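Local coordinates for protein precorrin-6A reductase (Rhodobacter capsulatus, PDB 4X7G) that catalyses the NADPH-dependent reduction of the precorrin-6A macrocycle, a step of cobalamin (vitamin B12) biosynthesis, at residues 81-86 and 92-97; 3-8 and 58-63. One frame throughout, in Å; residues are numbered along the deposited sequence.

From the N terminus, strand 4-7 opens the chain, and interaction 2 closes a loop of 49 residues when helix 52-63 comes back to lie against that strand. Interaction 1 begins only after that loop is shut: after five intervening residues, strand 93-97 returns alongside helix 77-90. The two loops therefore follow in series and neither cross nor enclose one another. Both helices pack on the same parallel sheet of the NADP-binding Rossmann-type domain, where strand 67-70 separates strands 4-7 and 93-97. The two contacts also touch each other: L7 CD1 lies 3.9 Å from A83 CB, and L60 CD1 lies 4.1 Å from A86 O.

Interaction 1: 81-86 and 92-97; sequences ANAVAA and VALCAF
L94 meets A83 and V84 where the helix of a beta-alpha-beta crossover lies against the second strand of the unit, strand 67-70, helix 77-90 and strand 93-97 of a Rossmann-type sheet. L94 has the most surface buried here, and both of its methyl groups face the helix. CG stands anti to the backbone N (chi1 173°), which carries the branch from the strand toward A83 and V84 on the helix. CD2 makes the closest approach, coming to 3.6 Å from V84 CA, so it rests on the helix backbone as much as on side chains. The same methyl of L94, CD2, also lies 3.7 Å from A83 O, a van der Waals contact with a helical carbonyl.

The V84 and L94 side chains cross at about a right angle, and only one branch of the valine takes part. V84 CG2, beside its own backbone N, reaches L94 CD2 at 3.9 Å, whereas CG1 is anti to that N. A83 points toward the strand, and its single methyl is consistent with the close approach of helix and leucine.

R228 touches both V84 and L94, while V68 of the neighbouring strand 67-70 packs on L94. Next to the touching residues, N82, one place before A83, touches the bound NADP, and C95, one place after L94, is disulfide-bonded to C231. The looser of the two side-chain contacts is that of the second leucine methyl, L94 CD1, with A83 CB, at 4.3 Å.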
ATOM      1  N   ALA A  81      10.268   0.204  -8.515  1.00 13.45           N
ATOM      2  CA  ALA A  81      11.254   0.369  -9.613  1.00 14.36           C
ATOM      3  C   ALA A  81      12.667   0.377  -9.137  1.00 12.85           C
ATOM      4  O   ALA A  81      13.514  -0.267  -9.782  1.00 15.05           O
ATOM      5  CB  ALA A  81      10.924   1.614 -10.407  1.00 16.05           C
ATOM      6  N   ASN A  82      12.914   1.005  -8.036  1.00 14.20           N
ATOM      7  CA  ASN A  82      14.275   1.036  -7.474  1.00 15.62           C
ATOM      8  C   ASN A  82      14.726  -0.364  -7.128  1.00 15.84           C
ATOM      9  O   ASN A  82      15.888  -0.750  -7.352  1.00 15.80           O
ATOM     10  CB  ASN A  82      14.436   1.908  -6.270  1.00 16.13           C
ATOM     11  CG  ASN A  82      14.369   3.383  -6.615  1.00 17.58           C
ATOM     12  OD1 ASN A  82      14.209   3.761  -7.785  1.00 18.29           O
ATOM     13  ND2 ASN A  82      14.488   4.190  -5.657  1.00 19.36           N
ATOM     14  N   ALA A  83      13.837  -1.194  -6.586  1.00 14.47           N
ATOM     15  CA  ALA A  83      14.209  -2.566  -6.228  1.00 13.27           C
ATOM     16  C   ALA A  83      14.506  -3.378  -7.466  1.00 13.71           C
ATOM     17  O   ALA A  83      15.470  -4.184  -7.450  1.00 14.63           O
ATOM     18  CB  ALA A  83      13.082  -3.248  -5.413  1.00 13.51           C
ATOM     19  N   VAL A  84      13.717  -3.241  -8.538  1.00 14.38           N
ATOM     20  CA  VAL A  84      14.048  -3.969  -9.758  1.00 14.12           C
ATOM     21  C   VAL A  84      15.452  -3.584 -10.201  1.00 14.45           C
ATOM     22  O   VAL A  84      16.234  -4.523 -10.498  1.00 16.06           O
ATOM     23  CB  VAL A  84      13.041  -3.670 -10.868  1.00 14.97           C
ATOM     24  CG1 VAL A  84      13.474  -4.440 -12.124  1.00 17.91           C
ATOM     25  CG2 VAL A  84      11.660  -4.081 -10.442  1.00 15.61           C
ATOM     26  N   ALA A  85      15.796  -2.319 -10.218  1.00 14.88           N
ATOM     27  CA  ALA A  85      17.104  -1.883 -10.732  1.00 17.48           C
ATOM     28  C   ALA A  85      18.196  -2.321  -9.829  1.00 18.01           C
ATOM     29  O   ALA A  85      19.245  -2.877 -10.330  1.00 19.44           O
ATOM     30  CB  ALA A  85      17.112  -0.407 -10.952  1.00 18.17           C
ATOM     31  N   ALA A  86      18.042  -2.165  -8.511  1.00 15.23           N
ATOM     32  CA  ALA A  86      19.116  -2.510  -7.587  1.00 16.60           C
ATOM     33  C   ALA A  86      19.347  -4.038  -7.581  1.00 16.06           C
ATOM     34  O   ALA A  86      20.499  -4.532  -7.494  1.00 17.91           O
ATOM     35  CB  ALA A  86      18.830  -2.036  -6.199  1.00 15.86           C
ATOM     36  N   VAL A  92      20.728 -10.050  -6.993  1.00 16.86           N
ATOM     37  CA  VAL A  92      19.873 -10.543  -5.914  1.00 16.38           C
ATOM     38  C   VAL A  92      18.515 -10.854  -6.461  1.00 16.59           C
ATOM     39  O   VAL A  92      17.888 -10.057  -7.197  1.00 16.23           O
ATOM     40  CB  VAL A  92      19.860  -9.469  -4.818  1.00 14.98           C
ATOM     41  CG1 VAL A  92      18.797  -9.748  -3.760  1.00 16.03           C
ATOM     42  CG2 VAL A  92      21.241  -9.293  -4.164  1.00 16.60           C
ATOM     43  N   ALA A  93      17.990 -12.005  -6.097  1.00 14.70           N
ATOM     44  CA  ALA A  93      16.703 -12.451  -6.549  1.00 15.23           C
ATOM     45  C   ALA A  93      15.568 -11.603  -5.911  1.00 13.11           C
ATOM     46  O   ALA A  93      15.684 -11.207  -4.775  1.00 13.23           O
ATOM     47  CB  ALA A  93      16.462 -13.862  -6.120  1.00 15.22           C
ATOM     48  N   LEU A  94      14.587 -11.285  -6.716  1.00 12.91           N
ATOM     49  CA  LEU A  94      13.483 -10.373  -6.325  1.00 12.45           C
ATOM     50  C   LEU A  94      12.124 -10.930  -6.710  1.00 12.61           C
ATOM     51  O   LEU A  94      11.927 -11.405  -7.832  1.00 12.36           O
ATOM     52  CB  LEU A  94      13.656  -9.061  -7.085  1.00 12.33           C
ATOM     53  CG  LEU A  94      12.562  -8.011  -6.991  1.00 12.53           C
ATOM     54  CD1 LEU A  94      12.399  -7.520  -5.588  1.00 12.97           C
ATOM     55  CD2 LEU A  94      12.869  -6.822  -7.907  1.00 12.44           C
ATOM     56  N   CYS A  95      11.172 -10.936  -5.766  1.00 12.23           N
ATOM     57  CA  CYS A  95       9.781 -11.169  -6.108  1.00 11.56           C
ATOM     58  C   CYS A  95       8.958 -10.059  -5.506  1.00 11.40           C
ATOM     59  O   CYS A  95       9.202  -9.637  -4.345  1.00 11.86           O
ATOM     60  CB  CYS A  95       9.222 -12.453  -5.570  1.00 13.02           C
ATOM     61  SG  CYS A  95       7.797 -12.978  -6.607  1.00 14.96           S
ATOM     62  N   ALA A  96       7.940  -9.574  -6.215  1.00 11.90           N
ATOM     63  CA  ALA A  96       6.968  -8.608  -5.634  1.00 12.86           C
ATOM     64  C   ALA A  96       5.798  -9.361  -5.134  1.00 12.45           C
ATOM     65  O   ALA A  96       5.126 -10.052  -5.872  1.00 14.75           O
ATOM     66  CB  ALA A  96       6.521  -7.587  -6.716  1.00 14.73           C
ATOM     67  N   PHE A  97       5.449  -9.163  -3.860  1.00 12.19           N
ATOM     68  CA  PHE A  97       4.294  -9.710  -3.261  1.00 11.82           C
ATOM     69  C   PHE A  97       3.193  -8.710  -3.365  1.00 13.58           C
ATOM     70  O   PHE A  97       3.079  -7.748  -2.591  1.00 16.02           O
ATOM     71  CB  PHE A  97       4.540 -10.038  -1.782  1.00 12.20           C
ATOM     72  CG  PHE A  97       3.403 -10.680  -1.063  1.00 12.15           C
ATOM     73  CD1 PHE A  97       2.248 -11.172  -1.701  1.00 12.40           C
ATOM     74  CD2 PHE A  97       3.437 -10.897   0.337  1.00 11.90           C
ATOM     75  CE1 PHE A  97       1.221 -11.801  -0.976  1.00 13.57           C
ATOM     76  CE2 PHE A  97       2.482 -11.558   1.033  1.00 13.14           C
ATOM     77  CZ  PHE A  97       1.364 -11.958   0.405  1.00 13.78           C
TER

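Interaction 2: 3-8 and 58-63; sequences RLLVLG and DYLTRE. With NAP (NADP nicotinamide-adenine-dinucleotide phosphate), chain B.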
ATOM      1  N   ARG A   3      19.559 -14.483   3.585  1.00 12.40           N
ATOM      2  CA  ARG A   3      19.259 -13.312   4.390  1.00 12.56           C
ATOM      3  C   ARG A   3      18.230 -12.487   3.582  1.00 12.40           C
ATOM      4  O   ARG A   3      18.604 -11.944   2.525  1.00 13.32           O
ATOM      5  CB  ARG A   3      20.466 -12.470   4.771  1.00 15.57           C
ATOM      6  CG  ARG A   3      20.083 -11.398   5.825  1.00 17.30           C
ATOM      7  CD  ARG A   3      21.298 -10.734   6.481  1.00 19.75           C
ATOM      8  NE  ARG A   3      20.982  -9.759   7.520  1.00 20.90           N
ATOM      9  CZ  ARG A   3      20.560  -9.999   8.759  1.00 24.48           C
ATOM     10  NH1 ARG A   3      20.322  -8.855   9.446  1.00 24.63           N
ATOM     11  NH2 ARG A   3      20.446 -11.255   9.308  1.00 23.63           N
ATOM     12  N   LEU A   4      16.991 -12.452   4.031  1.00 10.98           N
ATOM     13  CA  LEU A   4      15.927 -11.835   3.275  1.00  9.76           C
ATOM     14  C   LEU A   4      15.748 -10.424   3.627  1.00 10.50           C
ATOM     15  O   LEU A   4      15.893 -10.030   4.809  1.00 12.01           O
ATOM     16  CB  LEU A   4      14.676 -12.615   3.560  1.00 10.76           C
ATOM     17  CG  LEU A   4      14.696 -14.159   3.409  1.00 11.36           C
ATOM     18  CD1 LEU A   4      13.342 -14.766   3.741  1.00 11.14           C
ATOM     19  CD2 LEU A   4      15.203 -14.558   2.051  1.00 12.89           C
ATOM     20  N   LEU A   5      15.328  -9.621   2.646  1.00 10.54           N
ATOM     21  CA  LEU A   5      14.868  -8.229   2.891  1.00 10.11           C
ATOM     22  C   LEU A   5      13.419  -8.169   2.453  1.00 10.54           C
ATOM     23  O   LEU A   5      13.116  -8.452   1.304  1.00 11.05           O
ATOM     24  CB  LEU A   5      15.717  -7.220   2.096  1.00 11.31           C
ATOM     25  CG  LEU A   5      15.267  -5.766   2.198  1.00 12.44           C
ATOM     26  CD1 LEU A   5      15.426  -5.235   3.578  1.00 13.34           C
ATOM     27  CD2 LEU A   5      16.063  -4.955   1.209  1.00 14.00           C
ATOM     28  N   VAL A   6      12.559  -7.760   3.364  1.00  9.73           N
ATOM     29  CA  VAL A   6      11.141  -7.528   3.047  1.00  9.54           C
ATOM     30  C   VAL A   6      10.907  -6.046   3.037  1.00 10.25           C
ATOM     31  O   VAL A   6      11.032  -5.390   4.059  1.00 10.15           O
ATOM     32  CB  VAL A   6      10.230  -8.206   4.062  1.00 10.39           C
ATOM     33  CG1 VAL A   6       8.776  -7.871   3.747  1.00 11.82           C
ATOM     34  CG2 VAL A   6      10.485  -9.711   4.154  1.00 11.88           C
ATOM     35  N   LEU A   7      10.601  -5.525   1.850  1.00  9.90           N
ATOM     36  CA  LEU A   7      10.185  -4.146   1.744  1.00 10.86           C
ATOM     37  C   LEU A   7       8.714  -4.110   2.109  1.00 11.15           C
ATOM     38  O   LEU A   7       7.907  -4.784   1.444  1.00 10.91           O
ATOM     39  CB  LEU A   7      10.455  -3.582   0.337  1.00 10.99           C
ATOM     40  CG  LEU A   7      11.914  -3.725  -0.144  1.00 12.50           C
ATOM     41  CD1 LEU A   7      11.974  -3.266  -1.625  1.00 13.12           C
ATOM     42  CD2 LEU A   7      12.844  -2.955   0.728  1.00 14.24           C
ATOM     43  N   GLY A   8       8.346  -3.367   3.160  1.00 10.45           N
ATOM     44  CA  GLY A   8       7.046  -3.488   3.759  1.00 10.80           C
ATOM     45  C   GLY A   8       6.123  -2.342   3.532  1.00 12.48           C
ATOM     46  O   GLY A   8       6.280  -1.598   2.561  1.00 13.05           O
ATOM     47  N   ASP A  58      24.046  -0.537  -2.410  1.00 16.26           N
ATOM     48  CA  ASP A  58      25.013  -0.517  -1.365  1.00 18.75           C
ATOM     49  C   ASP A  58      24.518  -1.322  -0.159  1.00 17.77           C
ATOM     50  O   ASP A  58      25.229  -2.076   0.504  1.00 17.67           O
ATOM     51  CB  ASP A  58      25.429   0.902  -0.885  1.00 23.61           C
ATOM     52  CG  ASP A  58      26.504   0.883   0.215  1.00 34.21           C
ATOM     53  OD1 ASP A  58      27.634   0.383  -0.090  1.00 35.98           O
ATOM     54  OD2 ASP A  58      26.227   1.346   1.398  1.00 43.49           O
ATOM     55  N   TYR A  59      23.270  -1.100   0.233  1.00 17.25           N
ATOM     56  CA  TYR A  59      22.673  -1.834   1.366  1.00 16.81           C
ATOM     57  C   TYR A  59      22.654  -3.341   1.109  1.00 15.79           C
ATOM     58  O   TYR A  59      23.033  -4.136   1.989  1.00 15.91           O
ATOM     59  CB  TYR A  59      21.238  -1.315   1.589  1.00 17.19           C
ATOM     60  CG  TYR A  59      20.557  -2.077   2.646  1.00 16.70           C
ATOM     61  CD1 TYR A  59      20.727  -1.747   3.942  1.00 18.67           C
ATOM     62  CD2 TYR A  59      19.761  -3.169   2.305  1.00 18.61           C
ATOM     63  CE1 TYR A  59      20.044  -2.467   4.970  1.00 19.73           C
ATOM     64  CE2 TYR A  59      19.153  -3.924   3.287  1.00 20.37           C
ATOM     65  CZ  TYR A  59      19.260  -3.581   4.518  1.00 17.59           C
ATOM     66  OH  TYR A  59      18.635  -4.346   5.447  1.00 23.35           O
ATOM     67  N   LEU A  60      22.174  -3.729  -0.071  1.00 15.24           N
ATOM     68  CA  LEU A  60      22.090  -5.152  -0.339  1.00 15.13           C
ATOM     69  C   LEU A  60      23.463  -5.831  -0.203  1.00 16.49           C
ATOM     70  O   LEU A  60      23.602  -6.953   0.257  1.00 16.56           O
ATOM     71  CB  LEU A  60      21.545  -5.399  -1.764  1.00 15.98           C
ATOM     72  CG  LEU A  60      20.114  -4.917  -2.015  1.00 14.15           C
ATOM     73  CD1 LEU A  60      19.744  -5.042  -3.491  1.00 15.67           C
ATOM     74  CD2 LEU A  60      19.111  -5.762  -1.174  1.00 15.20           C
ATOM     75  N   THR A  61      24.481  -5.068  -0.635  1.00 17.06           N
ATOM     76  CA  THR A  61      25.852  -5.624  -0.647  1.00 18.26           C
ATOM     77  C   THR A  61      26.370  -5.697   0.799  1.00 17.49           C
ATOM     78  O   THR A  61      26.863  -6.753   1.229  1.00 19.93           O
ATOM     79  CB  THR A  61      26.764  -4.730  -1.554  1.00 18.16           C
ATOM     80  OG1 THR A  61      26.211  -4.674  -2.846  1.00 21.87           O
ATOM     81  CG2 THR A  61      28.197  -5.282  -1.605  1.00 22.74           C
ATOM     82  N   ARG A  62      26.289  -4.621   1.521  1.00 18.46           N
ATOM     83  CA  ARG A  62      26.863  -4.600   2.877  1.00 20.10           C
ATOM     84  C   ARG A  62      26.129  -5.489   3.817  1.00 19.94           C
ATOM     85  O   ARG A  62      26.713  -6.064   4.753  1.00 19.29           O
ATOM     86  CB  ARG A  62      27.022  -3.218   3.427  1.00 27.56           C
ATOM     87  CG  ARG A  62      25.814  -2.419   3.623  1.00 32.99           C
ATOM     88  CD  ARG A  62      26.242  -1.162   4.358  1.00 40.55           C
ATOM     89  NE  ARG A  62      27.070  -0.266   3.541  1.00 45.27           N
ATOM     90  CZ  ARG A  62      28.408  -0.222   3.477  1.00 51.10           C
ATOM     91  NH1 ARG A  62      29.173  -1.058   4.177  1.00 60.68           N
ATOM     92  NH2 ARG A  62      28.995   0.681   2.679  1.00 53.63           N
ATOM     93  N   GLU A  63      24.808  -5.649   3.629  1.00 16.45           N
ATOM     94  CA  GLU A  63      23.953  -6.420   4.533  1.00 18.16           C
ATOM     95  C   GLU A  63      24.063  -7.855   4.132  1.00 17.00           C
ATOM     96  O   GLU A  63      23.574  -8.722   4.925  1.00 20.62           O
ATOM     97  CB  GLU A  63      22.508  -5.795   4.569  1.00 18.08           C
ATOM     98  CG  GLU A  63      21.510  -6.345   5.602  1.00 21.40           C
ATOM     99  CD  GLU A  63      21.915  -6.023   7.025  1.00 19.32           C
ATOM    100  OE1 GLU A  63      22.452  -4.899   7.385  1.00 21.42           O
ATOM    101  OE2 GLU A  63      21.505  -6.875   7.831  1.00 24.46           O
TER
HETATM  102  PA  NAP B 301       7.362   5.475  -3.229  1.00 15.82           P
HETATM  103  O1A NAP B 301       6.864   6.798  -3.794  1.00 18.47           O
HETATM  104  O2A NAP B 301       7.426   4.404  -4.080  1.00 15.80           O
HETATM  105  O5B NAP B 301       8.720   5.636  -2.524  1.00 17.88           O
HETATM  106  C5B NAP B 301       9.492   6.848  -2.400  1.00 17.73           C
HETATM  107  C4B NAP B 301      10.822   6.658  -1.711  1.00 15.94           C
HETATM  108  O4B NAP B 301      10.561   6.229  -0.302  1.00 16.40           O
HETATM  109  C3B NAP B 301      11.612   5.468  -2.186  1.00 16.66           C
HETATM  110  O3B NAP B 301      12.330   5.804  -3.376  1.00 20.16           O
HETATM  111  C2B NAP B 301      12.440   5.084  -1.029  1.00 16.37           C
HETATM  112  O2B NAP B 301      13.445   6.088  -0.789  1.00 17.83           O
HETATM  113  C1B NAP B 301      11.527   5.224   0.078  1.00 14.98           C
HETATM  114  N9A NAP B 301      10.741   4.010   0.428  1.00 14.67           N
HETATM  115  C8A NAP B 301       9.505   3.625  -0.036  1.00 13.63           C
HETATM  116  N7A NAP B 301       9.120   2.449   0.530  1.00 13.82           N
HETATM  117  C5A NAP B 301      10.196   2.080   1.289  1.00 12.63           C
HETATM  118  C6A NAP B 301      10.424   0.933   2.141  1.00 12.56           C
HETATM  119  N6A NAP B 301       9.470   0.024   2.386  1.00 13.41           N
HETATM  120  N1A NAP B 301      11.609   0.812   2.779  1.00 13.34           N
HETATM  121  C2A NAP B 301      12.562   1.802   2.549  1.00 15.07           C
HETATM  122  N3A NAP B 301      12.486   2.919   1.826  1.00 13.99           N
HETATM  123  C4A NAP B 301      11.272   3.028   1.216  1.00 13.42           C
HETATM  124  O3  NAP B 301       6.445   4.964  -2.005  1.00 19.20           O
HETATM  125  PN  NAP B 301       5.425   5.732  -0.985  1.00 17.41           P
HETATM  126  O1N NAP B 301       4.056   5.901  -1.631  1.00 19.51           O
HETATM  127  O2N NAP B 301       6.062   6.925  -0.415  1.00 19.97           O
HETATM  128  O5D NAP B 301       5.187   4.585   0.124  1.00 17.56           O
HETATM  129  C5D NAP B 301       5.815   4.731   1.430  1.00 17.48           C
HETATM  130  C4D NAP B 301       5.553   3.520   2.181  1.00 16.47           C
HETATM  131  O4D NAP B 301       4.182   3.463   2.533  1.00 18.13           O
HETATM  132  C3D NAP B 301       5.988   2.187   1.527  1.00 16.48           C
HETATM  133  O3D NAP B 301       6.595   1.268   2.448  1.00 17.01           O
HETATM  134  C2D NAP B 301       4.654   1.625   1.037  1.00 16.88           C
HETATM  135  O2D NAP B 301       4.526   0.258   0.982  1.00 15.31           O
HETATM  136  C1D NAP B 301       3.681   2.225   2.088  1.00 17.56           C
HETATM  137  N1N NAP B 301       2.430   2.463   1.535  1.00 15.35           N
HETATM  138  C2N NAP B 301       2.108   3.049   0.562  1.00 31.10           C
HETATM  139  C3N NAP B 301       0.768   2.933   0.459  1.00 28.40           C
HETATM  140  C7N NAP B 301       0.809   3.712  -0.834  1.00 29.76           C
HETATM  141  O7N NAP B 301       2.124   3.924  -0.990  1.00 18.32           O
HETATM  142  N7N NAP B 301      -0.357   4.007  -1.561  1.00 17.58           N
HETATM  143  C4N NAP B 301      -0.074   2.113   1.489  1.00 29.80           C
HETATM  144  C5N NAP B 301       0.414   1.407   2.741  1.00 13.88           C
HETATM  145  C6N NAP B 301       1.744   1.693   2.514  1.00 28.11           C
HETATM  146  P2B NAP B 301      14.956   5.881  -1.374  1.00 22.60           P
HETATM  147  O1X NAP B 301      15.644   6.969  -0.589  1.00 25.32           O
HETATM  148  O2X NAP B 301      15.372   4.544  -1.158  1.00 21.10           O
HETATM  149  O3X NAP B 301      14.937   5.923  -2.932  1.00 27.76           O
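R3 and E63 form the polar, partly exposed side of this contact, whereas the buried L5 packs against Y59 and the buried L60 on its inner side. The guanidinium grips the glutamate side-on: R3 NE lies 2.9 Å and R3 NH1 2.8 Å from the same oxygen, E63 OE2. Both N-H...O angles are 149°. NH1 meets OE2 nearly along its C-O axis, NE comes from the anti side, and the carboxylate plane is turned 37° from the guanidinium. The R3 chain is extended from CG to NE, while E63 bends at chi2 (67°) to bring its carboxylate round to the arginine. A methionine in place of R3 would probably leave E63 OE2 without its two N-H donors and E26, which pairs with R3 NH2, without that charged mate.

This bridge joins the residue just ahead of strand 4-7 to the helix 52-63 region in a Rossmann-type domain, where the helix packs on the parallel sheet. The tightly packed inner part is apolar. L5 CD2 touches both neighbours, 3.9 Å from Y59 CE2 and 4.0 Å from L60 CD2, approaching the tyrosine ring obliquely. L5 CD1 adds a contact with Y59 OH at 3.8 Å. On one face of the ring lies E63 CB, offset toward the rim; F50 packs edge-to-face with the ring, and R46 makes a cation-pi contact with it.

On the exposed side of the helix, R62 makes its own side-on salt bridge to D58 OD2. At the other end of 3-8, the chain reaches the cofactor: NADP O2D donates a hydrogen bond to G8 O at 3.0 Å.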